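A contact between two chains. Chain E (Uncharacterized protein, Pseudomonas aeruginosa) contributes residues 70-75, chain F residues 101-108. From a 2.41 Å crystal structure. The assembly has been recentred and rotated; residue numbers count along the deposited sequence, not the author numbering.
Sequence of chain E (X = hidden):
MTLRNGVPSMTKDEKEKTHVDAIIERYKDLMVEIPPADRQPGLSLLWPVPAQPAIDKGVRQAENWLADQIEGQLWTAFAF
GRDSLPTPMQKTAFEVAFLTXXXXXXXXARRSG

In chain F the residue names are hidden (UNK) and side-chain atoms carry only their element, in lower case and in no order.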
# COMPACT_ATOMS: atom_id res chain seq x y z
N ILE E 70 24.80 4.80 20.14
CA ILE E 70 23.78 5.73 20.62
C ILE E 70 23.12 6.46 19.45
O ILE E 70 22.66 7.60 19.59
CB ILE E 70 24.37 6.73 21.64
CG1 ILE E 70 25.42 6.04 22.51
CG2 ILE E 70 23.27 7.34 22.49
CD1 ILE E 70 26.05 6.93 23.55
N GLU E 71 23.12 5.80 18.30
CA GLU E 71 22.22 6.07 17.18
C GLU E 71 21.33 7.31 17.33
O GLU E 71 20.80 7.59 18.42
CB GLU E 71 21.35 4.82 16.97
CG GLU E 71 20.58 4.37 18.24
CD GLU E 71 20.01 2.95 18.17
OE1 GLU E 71 20.15 2.31 17.11
OE2 GLU E 71 19.43 2.49 19.18
N GLY E 72 21.14 8.04 16.23
CA GLY E 72 20.22 9.17 16.22
C GLY E 72 19.97 9.87 14.90
O GLY E 72 19.32 10.91 14.89
N GLN E 73 20.44 9.32 13.79
CA GLN E 73 20.31 10.00 12.49
C GLN E 73 19.60 9.16 11.42
O GLN E 73 20.14 8.99 10.32
CB GLN E 73 21.70 10.43 11.99
CG GLN E 73 22.17 11.80 12.49
CD GLN E 73 22.04 12.91 11.45
OE1 GLN E 73 21.73 14.07 11.77
NE2 GLN E 73 22.28 12.57 10.19
N LEU E 74 18.41 8.65 11.73
CA LEU E 74 17.74 7.64 10.88
C LEU E 74 17.29 8.12 9.48
O LEU E 74 17.46 7.40 8.48
CB LEU E 74 16.53 7.03 11.61
CG LEU E 74 15.86 5.84 10.92
CD1 LEU E 74 16.78 4.62 10.87
CD2 LEU E 74 14.54 5.48 11.59
N TRP E 75 16.71 9.32 9.41
CA TRP E 75 16.26 9.83 8.11
C TRP E 75 17.41 10.03 7.14
O TRP E 75 17.24 9.84 5.93
CB TRP E 75 15.51 11.15 8.29
CG TRP E 75 15.28 11.89 6.99
CD1 TRP E 75 15.88 13.05 6.60
CD2 TRP E 75 14.36 11.54 5.95
NE1 TRP E 75 15.40 13.44 5.38
CE2 TRP E 75 14.47 12.53 4.95
CE3 TRP E 75 13.46 10.48 5.76
CZ2 TRP E 75 13.72 12.50 3.78
CZ3 TRP E 75 12.71 10.45 4.59
CH2 TRP E 75 12.85 11.46 3.62
N UNK F 101 9.62 9.18 13.81
CA UNK F 101 8.76 8.57 14.82
C UNK F 101 9.25 7.16 15.09
O UNK F 101 9.39 6.75 16.24
n UNK F 101 5.71 6.60 19.52
c UNK F 101 6.32 7.12 18.46
c UNK F 101 7.29 8.56 14.39
c UNK F 101 6.34 8.03 15.46
n UNK F 101 7.38 6.51 17.95
n UNK F 101 5.86 8.23 17.90
c UNK F 101 6.48 8.86 16.74
N UNK F 102 9.55 6.43 14.03
CA UNK F 102 10.14 5.11 14.19
C UNK F 102 11.46 5.23 14.97
O UNK F 102 11.70 4.46 15.90
c UNK F 102 8.25 3.25 12.80
c UNK F 102 9.22 4.06 11.98
c UNK F 102 9.72 3.25 10.79
c UNK F 102 10.41 4.45 12.84
N UNK F 103 12.31 6.17 14.56
CA UNK F 103 13.59 6.35 15.24
C UNK F 103 13.37 6.38 16.76
O UNK F 103 13.91 5.55 17.48
c UNK F 103 16.35 9.08 14.91
c UNK F 103 15.57 7.96 15.53
c UNK F 103 14.30 7.62 14.76
o UNK F 103 17.05 8.89 13.91
n UNK F 103 16.24 10.28 15.50
N UNK F 104 12.58 7.35 17.23
CA UNK F 104 12.20 7.49 18.64
C UNK F 104 11.94 6.15 19.36
O UNK F 104 12.68 5.79 20.28
o UNK F 104 9.12 10.12 17.73
n UNK F 104 10.01 11.94 18.67
c UNK F 104 11.29 9.89 18.64
c UNK F 104 10.05 10.67 18.30
c UNK F 104 10.98 8.41 18.77
N UNK F 105 10.92 5.39 18.97
CA UNK F 105 10.72 4.12 19.65
C UNK F 105 11.84 3.10 19.39
O UNK F 105 12.18 2.32 20.28
n UNK F 105 6.60 1.67 20.36
n UNK F 105 6.84 -0.59 19.91
c UNK F 105 8.58 3.22 20.80
c UNK F 105 7.39 0.59 20.21
c UNK F 105 7.06 3.03 20.69
n UNK F 105 8.71 0.68 20.36
c UNK F 105 9.30 3.53 19.45
N UNK F 106 12.43 3.10 18.21
CA UNK F 106 13.57 2.20 17.97
C UNK F 106 14.69 2.40 19.00
O UNK F 106 15.22 1.43 19.58
c UNK F 106 14.12 1.88 14.10
c UNK F 106 14.12 2.35 16.54
c UNK F 106 14.07 -0.02 15.74
c UNK F 106 13.62 1.40 15.46
N UNK F 107 15.05 3.67 19.22
CA UNK F 107 16.09 4.01 20.18
C UNK F 107 15.71 3.51 21.57
O UNK F 107 16.56 3.06 22.34
c UNK F 107 17.12 5.97 18.97
c UNK F 107 16.35 5.54 20.21
c UNK F 107 17.09 5.95 21.47
N UNK F 108 14.41 3.55 21.86
CA UNK F 108 13.87 3.20 23.18
C UNK F 108 14.16 1.80 23.71
O UNK F 108 13.62 1.40 24.74
c UNK F 108 12.37 3.46 23.22

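Position 101 of chain F carries seven side-chain atoms: three carbons, a nitrogen, then a carbon bearing two more nitrogens. That guanidinium pattern is arginine. The CA-to-CB bond of R101(F) points away from chain E and its side chain makes no contact there.

Position 102 has four carbons, forked at the second, and its CB lies 4.4 Å from CD2 of L74(E). A fork one carbon beyond CB identifies leucine, and L102(F), buried and directed toward chain E, offers an apolar surface to another leucine.

At position 103 three carbons run in line, the third carrying one oxygen and one nitrogen. The oxygen sits 2.6 Å from the backbone N of L74(E), and the chain length makes the residue glutamine. Q103(F) extends with chi1 and chi2 both t, which carries its amide to the backbone of chain E. There OE1 accepts a hydrogen bond from L74(E) N, with an N-H...O angle of 159°. The acceptor suits its place: L74(E) lies in the first turn of a helix, where amides have no preceding turn of that helix to supply carbonyl partners. The N of Q73(E), at the N-cap position, is 3.4 Å from the same OE1, but its angle is too poor for a hydrogen bond.

Position 104 shows the same atoms, three carbons ending in an oxygen and a nitrogen, and is again glutamine. Q104(F) is out of reach of chain E; its NE2 is hydrogen-bonded elsewhere in the structure.

Position 105 repeats the pattern of three carbons, a nitrogen and a carbon with two nitrogens. It is arginine, and R105(F) is likewise out of reach and partly exposed, as its charge allows.

Position 106 again has four carbons forked at the second, one of them 4.4 Å from CD2 of L74(E). This is leucine; L106(F), through CD1, adds to the apolar surroundings begun one turn earlier by L102(F).

Position 107 has three carbons, branched at CB, one of them 3.9 Å from CG of E71(E). It is valine. The compact side chain of V107(F) meets the aliphatic part of E71(E) through CG2, while OE2 of E71(E) lies 3.8 Å from the valine CA.

Position 108 has a single side-chain carbon and is alanine. A108(F) leaves helical geometry and points away.

The contact therefore joins one specific polar link to apolar packing. Q103(F) holds the backbone at L74(E), L102(F) and L106(F) receive that leucine's side chain, and V107(F) packs against E71(E). The two stretches bury 307 Å² in all, both sides summed.

Chain F, residues 101-108: RLQQRLVA
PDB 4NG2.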